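Alternansucrase (Leuconostoc mesenteroides, PDB 6HVG) is a glycoside hydrolase family 70 enzyme with a TIM-barrel-type catalytic region, a bound calcium ion and choline-binding-type repeats. Local coordinates at residues G573-S585 with D1155-K1167. Residues are numbered along the deposited sequence; the frame is centred on the assembly and turned at random.
Sequences GSEFLLANDIDNS and DWVPDQIYALPGK. With CA (calcium ion), chain C.
A calcium site and a short antiparallel strand pair join 573-585 to 1155-1167. D581 OD1 and D1159 OD1 both bind the calcium ion, and their carboxylate planes are turned 62° apart. E575 grips the metal twice: its backbone O at 2.2 Å, and OE2 at 2.1 Å, brought back to the ion by a bend at chi2 (60°). N625 O and a water complete the shell. That water also donates to I582 O and D1159 O, tying the metal to both backbones. D581 OD2 is hydrogen-bonded to N1249 ND2.

Beside the site, I582 N donates to D1159 O at 2.9 Å. N580 and I1161 form a hydrogen-bonded pair, but both backbone bonds are weak. N580 ND2 also donates to I1161 O (3.3 Å, 160°). Just before strand 580-582, A579 CB sits over the centre of one face of the Y1162 ring, a CH-pi contact 3.6 Å from the centroid. N584 ND2 donates a hydrogen bond to P1158 O from above the carbonyl plane, and Q593 NE2 holds N584 OD1.

Strand 580-582 lies between 1160-1161 and 1248-1252 in an antiparallel sheet. Helix 587-601 packs on I582 and N584, and helix 629-642 on N584 and P1158.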
ATOM      1  N   GLY A 573      13.818  -4.638  -9.081  1.00 49.23           N
ATOM      2  CA  GLY A 573      12.409  -4.355  -9.263  1.00 47.85           C
ATOM      3  C   GLY A 573      11.535  -4.938  -8.181  1.00 46.63           C
ATOM      4  O   GLY A 573      11.844  -5.998  -7.629  1.00 49.39           O
ATOM      5  N   SER A 574      10.439  -4.249  -7.882  1.00 42.52           N
ATOM      6  CA  SER A 574       9.431  -4.748  -6.980  1.00 40.71           C
ATOM      7  C   SER A 574       8.560  -5.705  -7.771  1.00 40.98           C
ATOM      8  O   SER A 574       7.572  -5.292  -8.348  1.00 41.66           O
ATOM      9  CB  SER A 574       8.598  -3.582  -6.450  1.00 40.84           C
ATOM     10  OG  SER A 574       9.451  -2.530  -6.005  1.00 39.29           O
ATOM     11  N   GLU A 575       8.951  -6.978  -7.794  1.00 40.82           N
ATOM     12  CA  GLU A 575       8.300  -8.002  -8.583  1.00 41.29           C
ATOM     13  C   GLU A 575       6.919  -8.303  -8.068  1.00 40.21           C
ATOM     14  O   GLU A 575       6.023  -8.666  -8.842  1.00 41.09           O
ATOM     15  CB  GLU A 575       9.140  -9.279  -8.555  1.00 45.15           C
ATOM     16  CG  GLU A 575       8.652 -10.429  -9.452  1.00 47.25           C
ATOM     17  CD  GLU A 575       8.595 -10.100 -10.931  1.00 49.18           C
ATOM     18  OE1 GLU A 575       9.680 -10.005 -11.571  1.00 47.08           O
ATOM     19  OE2 GLU A 575       7.449  -9.953 -11.436  1.00 48.02           O
ATOM     20  N   PHE A 576       6.727  -8.136  -6.769  1.00 40.16           N
ATOM     21  CA  PHE A 576       5.448  -8.489  -6.157  1.00 41.90           C
ATOM     22  C   PHE A 576       4.598  -7.274  -5.972  1.00 42.12           C
ATOM     23  O   PHE A 576       5.057  -6.289  -5.425  1.00 41.84           O
ATOM     24  CB  PHE A 576       5.678  -9.169  -4.816  1.00 42.14           C
ATOM     25  CG  PHE A 576       6.411 -10.462  -4.934  1.00 38.94           C
ATOM     26  CD1 PHE A 576       5.736 -11.629  -5.177  1.00 39.64           C
ATOM     27  CD2 PHE A 576       7.775 -10.483  -4.871  1.00 38.38           C
ATOM     28  CE1 PHE A 576       6.416 -12.824  -5.323  1.00 40.54           C
ATOM     29  CE2 PHE A 576       8.465 -11.657  -5.002  1.00 39.42           C
ATOM     30  CZ  PHE A 576       7.785 -12.835  -5.234  1.00 40.74           C
ATOM     31  N   LEU A 577       3.367  -7.361  -6.461  1.00 43.36           N
ATOM     32  CA  LEU A 577       2.456  -6.249  -6.467  1.00 42.66           C
ATOM     33  C   LEU A 577       1.149  -6.701  -5.877  1.00 42.51           C
ATOM     34  O   LEU A 577       0.779  -6.271  -4.783  1.00 46.79           O
ATOM     35  CB  LEU A 577       2.288  -5.727  -7.911  1.00 43.73           C
ATOM     36  CG  LEU A 577       1.250  -4.629  -8.194  1.00 43.84           C
ATOM     37  CD1 LEU A 577       1.534  -3.366  -7.396  1.00 43.94           C
ATOM     38  CD2 LEU A 577       1.283  -4.337  -9.680  1.00 42.45           C
ATOM     39  N   LEU A 578       0.434  -7.568  -6.591  1.00 43.12           N
ATOM     40  CA  LEU A 578      -0.893  -8.020  -6.147  1.00 42.56           C
ATOM     41  C   LEU A 578      -1.097  -9.458  -6.502  1.00 40.22           C
ATOM     42  O   LEU A 578      -0.572  -9.951  -7.507  1.00 40.21           O
ATOM     43  CB  LEU A 578      -2.013  -7.189  -6.798  1.00 46.26           C
ATOM     44  CG  LEU A 578      -2.208  -5.753  -6.285  1.00 49.56           C
ATOM     45  CD1 LEU A 578      -2.886  -4.860  -7.314  1.00 51.34           C
ATOM     46  CD2 LEU A 578      -3.044  -5.736  -5.018  1.00 51.64           C
ATOM     47  N   ALA A 579      -1.896 -10.122  -5.681  1.00 39.50           N
ATOM     48  CA  ALA A 579      -2.427 -11.453  -5.955  1.00 38.98           C
ATOM     49  C   ALA A 579      -1.342 -12.470  -6.252  1.00 42.43           C
ATOM     50  O   ALA A 579      -0.321 -12.513  -5.541  1.00 44.44           O
ATOM     51  CB  ALA A 579      -3.477 -11.415  -7.062  1.00 38.40           C
ATOM     52  N   ASN A 580      -1.570 -13.332  -7.245  1.00 42.86           N
ATOM     53  CA  ASN A 580      -0.598 -14.333  -7.608  1.00 44.13           C
ATOM     54  C   ASN A 580       0.313 -13.772  -8.649  1.00 43.97           C
ATOM     55  O   ASN A 580      -0.123 -13.502  -9.749  1.00 49.54           O
ATOM     56  CB  ASN A 580      -1.278 -15.558  -8.180  1.00 46.74           C
ATOM     57  CG  ASN A 580      -2.098 -16.294  -7.155  1.00 47.14           C
ATOM     58  OD1 ASN A 580      -1.563 -17.072  -6.348  1.00 56.08           O
ATOM     59  ND2 ASN A 580      -3.377 -16.064  -7.173  1.00 47.13           N
ATOM     60  N   ASP A 581       1.584 -13.592  -8.316  1.00 43.66           N
ATOM     61  CA  ASP A 581       2.526 -12.960  -9.233  1.00 44.10           C
ATOM     62  C   ASP A 581       3.028 -14.006 -10.240  1.00 44.80           C
ATOM     63  O   ASP A 581       3.608 -15.005  -9.868  1.00 48.77           O
ATOM     64  CB  ASP A 581       3.673 -12.318  -8.450  1.00 41.33           C
ATOM     65  CG  ASP A 581       4.614 -11.582  -9.303  1.00 40.34           C
ATOM     66  OD1 ASP A 581       4.331 -10.426  -9.684  1.00 38.72           O
ATOM     67  OD2 ASP A 581       5.700 -12.150  -9.561  1.00 48.59           O
ATOM     68  N   ILE A 582       2.771 -13.754 -11.512  1.00 45.49           N
ATOM     69  CA  ILE A 582       3.173 -14.619 -12.607  1.00 46.91           C
ATOM     70  C   ILE A 582       4.686 -14.521 -12.880  1.00 48.02           C
ATOM     71  O   ILE A 582       5.255 -13.434 -12.900  1.00 46.12           O
ATOM     72  CB  ILE A 582       2.365 -14.269 -13.876  1.00 48.45           C
ATOM     73  CG1 ILE A 582       0.901 -14.666 -13.653  1.00 48.31           C
ATOM     74  CG2 ILE A 582       2.948 -14.955 -15.111  1.00 49.06           C
ATOM     75  CD1 ILE A 582      -0.059 -14.084 -14.668  1.00 50.25           C
ATOM     76  N   ASP A 583       5.321 -15.676 -13.077  1.00 49.41           N
ATOM     77  CA  ASP A 583       6.748 -15.742 -13.378  1.00 49.75           C
ATOM     78  C   ASP A 583       6.994 -15.460 -14.863  1.00 53.12           C
ATOM     79  O   ASP A 583       7.135 -16.386 -15.678  1.00 54.29           O
ATOM     80  CB  ASP A 583       7.295 -17.107 -12.991  1.00 48.59           C
ATOM     81  CG  ASP A 583       8.776 -17.266 -13.284  1.00 49.39           C
ATOM     82  OD1 ASP A 583       9.477 -16.245 -13.507  1.00 46.28           O
ATOM     83  OD2 ASP A 583       9.228 -18.440 -13.295  1.00 50.13           O
ATOM     84  N   ASN A 584       7.052 -14.173 -15.203  1.00 52.43           N
ATOM     85  CA  ASN A 584       7.370 -13.741 -16.569  1.00 51.82           C
ATOM     86  C   ASN A 584       8.854 -13.888 -16.975  1.00 48.27           C
ATOM     87  O   ASN A 584       9.206 -13.578 -18.099  1.00 45.59           O
ATOM     88  CB  ASN A 584       6.893 -12.305 -16.793  1.00 50.94           C
ATOM     89  CG  ASN A 584       5.383 -12.153 -16.617  1.00 51.80           C
ATOM     90  OD1 ASN A 584       4.596 -12.901 -17.187  1.00 49.40           O
ATOM     91  ND2 ASN A 584       4.978 -11.184 -15.813  1.00 53.35           N
ATOM     92  N   SER A 585       9.707 -14.397 -16.085  1.00 48.44           N
ATOM     93  CA  SER A 585      11.104 -14.742 -16.446  1.00 47.04           C
ATOM     94  C   SER A 585      11.248 -16.128 -17.066  1.00 47.92           C
ATOM     95  O   SER A 585      12.331 -16.469 -17.564  1.00 52.37           O
ATOM     96  CB  SER A 585      12.023 -14.679 -15.226  1.00 47.03           C
ATOM     97  OG  SER A 585      11.932 -15.859 -14.449  1.00 47.51           O
ATOM     98  N   ASP A1155      -5.738  -3.370 -22.784  1.00 46.56           N
ATOM     99  CA  ASP A1155      -4.919  -3.351 -21.565  1.00 46.63           C
ATOM    100  C   ASP A1155      -4.282  -4.729 -21.377  1.00 45.45           C
ATOM    101  O   ASP A1155      -4.963  -5.698 -21.082  1.00 46.10           O
ATOM    102  CB  ASP A1155      -5.750  -2.965 -20.328  1.00 48.20           C
ATOM    103  CG  ASP A1155      -4.996  -2.037 -19.378  1.00 51.30           C
ATOM    104  OD1 ASP A1155      -3.785  -2.195 -19.220  1.00 54.75           O
ATOM    105  OD2 ASP A1155      -5.607  -1.137 -18.787  1.00 57.65           O
ATOM    106  N   TRP A1156      -2.974  -4.806 -21.580  1.00 43.82           N
ATOM    107  CA  TRP A1156      -2.215  -6.057 -21.435  1.00 43.69           C
ATOM    108  C   TRP A1156      -1.684  -6.145 -19.997  1.00 44.14           C
ATOM    109  O   TRP A1156      -0.846  -5.327 -19.567  1.00 42.24           O
ATOM    110  CB  TRP A1156      -1.060  -6.047 -22.431  1.00 42.97           C
ATOM    111  CG  TRP A1156      -0.405  -7.334 -22.725  1.00 43.45           C
ATOM    112  CD1 TRP A1156      -1.014  -8.526 -22.957  1.00 44.83           C
ATOM    113  CD2 TRP A1156       1.009  -7.565 -22.896  1.00 41.86           C
ATOM    114  NE1 TRP A1156      -0.072  -9.493 -23.246  1.00 45.27           N
ATOM    115  CE2 TRP A1156       1.175  -8.922 -23.220  1.00 42.85           C
ATOM    116  CE3 TRP A1156       2.139  -6.753 -22.821  1.00 40.73           C
ATOM    117  CZ2 TRP A1156       2.428  -9.486 -23.473  1.00 42.85           C
ATOM    118  CZ3 TRP A1156       3.399  -7.324 -23.073  1.00 40.93           C
ATOM    119  CH2 TRP A1156       3.527  -8.670 -23.390  1.00 41.03           C
ATOM    120  N   VAL A1157      -2.176  -7.141 -19.263  1.00 43.65           N
ATOM    121  CA  VAL A1157      -1.964  -7.248 -17.818  1.00 41.77           C
ATOM    122  C   VAL A1157      -1.249  -8.539 -17.449  1.00 37.33           C
ATOM    123  O   VAL A1157      -1.835  -9.421 -16.877  1.00 40.77           O
ATOM    124  CB  VAL A1157      -3.318  -7.139 -17.078  1.00 41.46           C
ATOM    125  CG1 VAL A1157      -3.114  -7.151 -15.572  1.00 44.30           C
ATOM    126  CG2 VAL A1157      -4.023  -5.860 -17.488  1.00 40.38           C
ATOM    127  N   PRO A1158       0.040  -8.639 -17.752  1.00 36.76           N
ATOM    128  CA  PRO A1158       0.779  -9.875 -17.526  1.00 37.41           C
ATOM    129  C   PRO A1158       1.292 -10.145 -16.104  1.00 38.49           C
ATOM    130  O   PRO A1158       1.740 -11.266 -15.844  1.00 39.44           O
ATOM    131  CB  PRO A1158       1.968  -9.723 -18.483  1.00 36.95           C
ATOM    132  CG  PRO A1158       2.212  -8.269 -18.523  1.00 36.37           C
ATOM    133  CD  PRO A1158       0.856  -7.645 -18.466  1.00 36.72           C
ATOM    134  N   ASP A1159       1.248  -9.163 -15.199  1.00 40.77           N
ATOM    135  CA  ASP A1159       1.862  -9.320 -13.875  1.00 41.93           C
ATOM    136  C   ASP A1159       1.164 -10.338 -12.965  1.00 45.49           C
ATOM    137  O   ASP A1159       1.839 -11.062 -12.233  1.00 52.62           O
ATOM    138  CB  ASP A1159       1.966  -7.992 -13.143  1.00 41.06           C
ATOM    139  CG  ASP A1159       2.606  -8.134 -11.755  1.00 42.08           C
ATOM    140  OD1 ASP A1159       3.784  -8.506 -11.644  1.00 45.19           O
ATOM    141  OD2 ASP A1159       1.902  -7.902 -10.750  1.00 41.57           O
ATOM    142  N   GLN A1160      -0.166 -10.397 -12.969  1.00 44.62           N
ATOM    143  CA  GLN A1160      -0.859 -11.257 -12.007  1.00 44.86           C
ATOM    144  C   GLN A1160      -2.200 -11.803 -12.461  1.00 44.21           C
ATOM    145  O   GLN A1160      -2.741 -11.400 -13.486  1.00 49.76           O
ATOM    146  CB  GLN A1160      -1.019 -10.540 -10.638  1.00 45.62           C
ATOM    147  CG  GLN A1160      -2.122  -9.498 -10.547  1.00 47.84           C
ATOM    148  CD  GLN A1160      -1.826  -8.218 -11.314  1.00 51.03           C
ATOM    149  OE1 GLN A1160      -0.708  -7.692 -11.241  1.00 51.00           O
ATOM    150  NE2 GLN A1160      -2.825  -7.694 -12.030  1.00 49.37           N
ATOM    151  N   ILE A1161      -2.735 -12.710 -11.650  1.00 41.79           N
ATOM    152  CA  ILE A1161      -4.034 -13.308 -11.868  1.00 42.38           C
ATOM    153  C   ILE A1161      -4.620 -13.611 -10.483  1.00 41.64           C
ATOM    154  O   ILE A1161      -3.869 -13.897  -9.560  1.00 44.73           O
ATOM    155  CB  ILE A1161      -3.888 -14.556 -12.765  1.00 44.04           C
ATOM    156  CG1 ILE A1161      -5.249 -15.112 -13.184  1.00 45.50           C
ATOM    157  CG2 ILE A1161      -3.049 -15.625 -12.090  1.00 42.61           C
ATOM    158  CD1 ILE A1161      -5.145 -16.136 -14.290  1.00 48.04           C
ATOM    159  N   TYR A1162      -5.939 -13.515 -10.330  1.00 40.66           N
ATOM    160  CA  TYR A1162      -6.588 -13.661  -9.017  1.00 43.37           C
ATOM    161  C   TYR A1162      -7.389 -14.940  -8.856  1.00 45.13           C
ATOM    162  O   TYR A1162      -7.770 -15.569  -9.821  1.00 47.44           O
ATOM    163  CB  TYR A1162      -7.569 -12.514  -8.772  1.00 41.53           C
ATOM    164  CG  TYR A1162      -6.981 -11.160  -8.422  1.00 41.97           C
ATOM    165  CD1 TYR A1162      -6.208 -10.446  -9.332  1.00 41.37           C
ATOM    166  CD2 TYR A1162      -7.277 -10.556  -7.201  1.00 42.69           C
ATOM    167  CE1 TYR A1162      -5.739  -9.179  -9.031  1.00 41.97           C
ATOM    168  CE2 TYR A1162      -6.794  -9.299  -6.885  1.00 43.36           C
ATOM    169  CZ  TYR A1162      -6.035  -8.610  -7.804  1.00 43.22           C
ATOM    170  OH  TYR A1162      -5.605  -7.339  -7.484  1.00 45.55           O
ATOM    171  N   ALA A1163      -7.665 -15.290  -7.607  1.00 48.66           N
ATOM    172  CA  ALA A1163      -8.671 -16.286  -7.257  1.00 50.23           C
ATOM    173  C   ALA A1163      -8.645 -17.552  -8.115  1.00 53.33           C
ATOM    174  O   ALA A1163      -9.606 -17.843  -8.852  1.00 57.59           O
ATOM    175  CB  ALA A1163     -10.035 -15.646  -7.300  1.00 53.76           C
ATOM    176  N   LEU A1164      -7.546 -18.301  -8.005  1.00 52.62           N
ATOM    177  CA  LEU A1164      -7.404 -19.602  -8.656  1.00 51.44           C
ATOM    178  C   LEU A1164      -7.975 -20.680  -7.712  1.00 54.21           C
ATOM    179  O   LEU A1164      -7.615 -20.712  -6.550  1.00 54.72           O
ATOM    180  CB  LEU A1164      -5.934 -19.865  -8.949  1.00 48.05           C
ATOM    181  CG  LEU A1164      -5.280 -18.790  -9.827  1.00 47.38           C
ATOM    182  CD1 LEU A1164      -3.778 -18.763  -9.656  1.00 45.84           C
ATOM    183  CD2 LEU A1164      -5.615 -18.975 -11.293  1.00 50.28           C
ATOM    184  N   PRO A1165      -8.881 -21.550  -8.208  1.00 54.74           N
ATOM    185  CA  PRO A1165      -9.665 -22.398  -7.305  1.00 54.40           C
ATOM    186  C   PRO A1165      -8.968 -23.655  -6.752  1.00 54.39           C
ATOM    187  O   PRO A1165      -9.474 -24.252  -5.806  1.00 54.61           O
ATOM    188  CB  PRO A1165     -10.846 -22.823  -8.174  1.00 54.82           C
ATOM    189  CG  PRO A1165     -10.288 -22.850  -9.554  1.00 56.89           C
ATOM    190  CD  PRO A1165      -9.328 -21.691  -9.609  1.00 56.37           C
ATOM    191  N   GLY A1166      -7.827 -24.033  -7.313  1.00 51.62           N
ATOM    192  CA  GLY A1166      -7.181 -25.289  -6.957  1.00 50.96           C
ATOM    193  C   GLY A1166      -5.949 -25.085  -6.084  1.00 51.07           C
ATOM    194  O   GLY A1166      -5.101 -24.229  -6.389  1.00 47.82           O
ATOM    195  N   LYS A1167      -5.836 -25.893  -5.020  1.00 49.82           N
ATOM    196  CA  LYS A1167      -4.757 -25.744  -4.031  1.00 47.94           C
ATOM    197  C   LYS A1167      -3.585 -26.639  -4.335  1.00 43.91           C
ATOM    198  O   LYS A1167      -3.758 -27.726  -4.838  1.00 42.36           O
ATOM    199  CB  LYS A1167      -5.245 -26.060  -2.618  1.00 50.94           C
ATOM    200  CG  LYS A1167      -6.458 -25.261  -2.164  1.00 54.61           C
ATOM    201  CD  LYS A1167      -6.762 -25.502  -0.687  1.00 56.28           C
ATOM    202  CE  LYS A1167      -8.052 -24.820  -0.289  1.00 57.85           C
ATOM    203  NZ  LYS A1167      -8.226 -24.783   1.179  1.00 57.27           N
TER
HETATM  204 CA    CA C2000       5.540  -9.490 -10.803  1.00 47.20          CA
HETATM  205  O   HOH W   1       4.780 -10.761 -12.654  1.00 40.78           O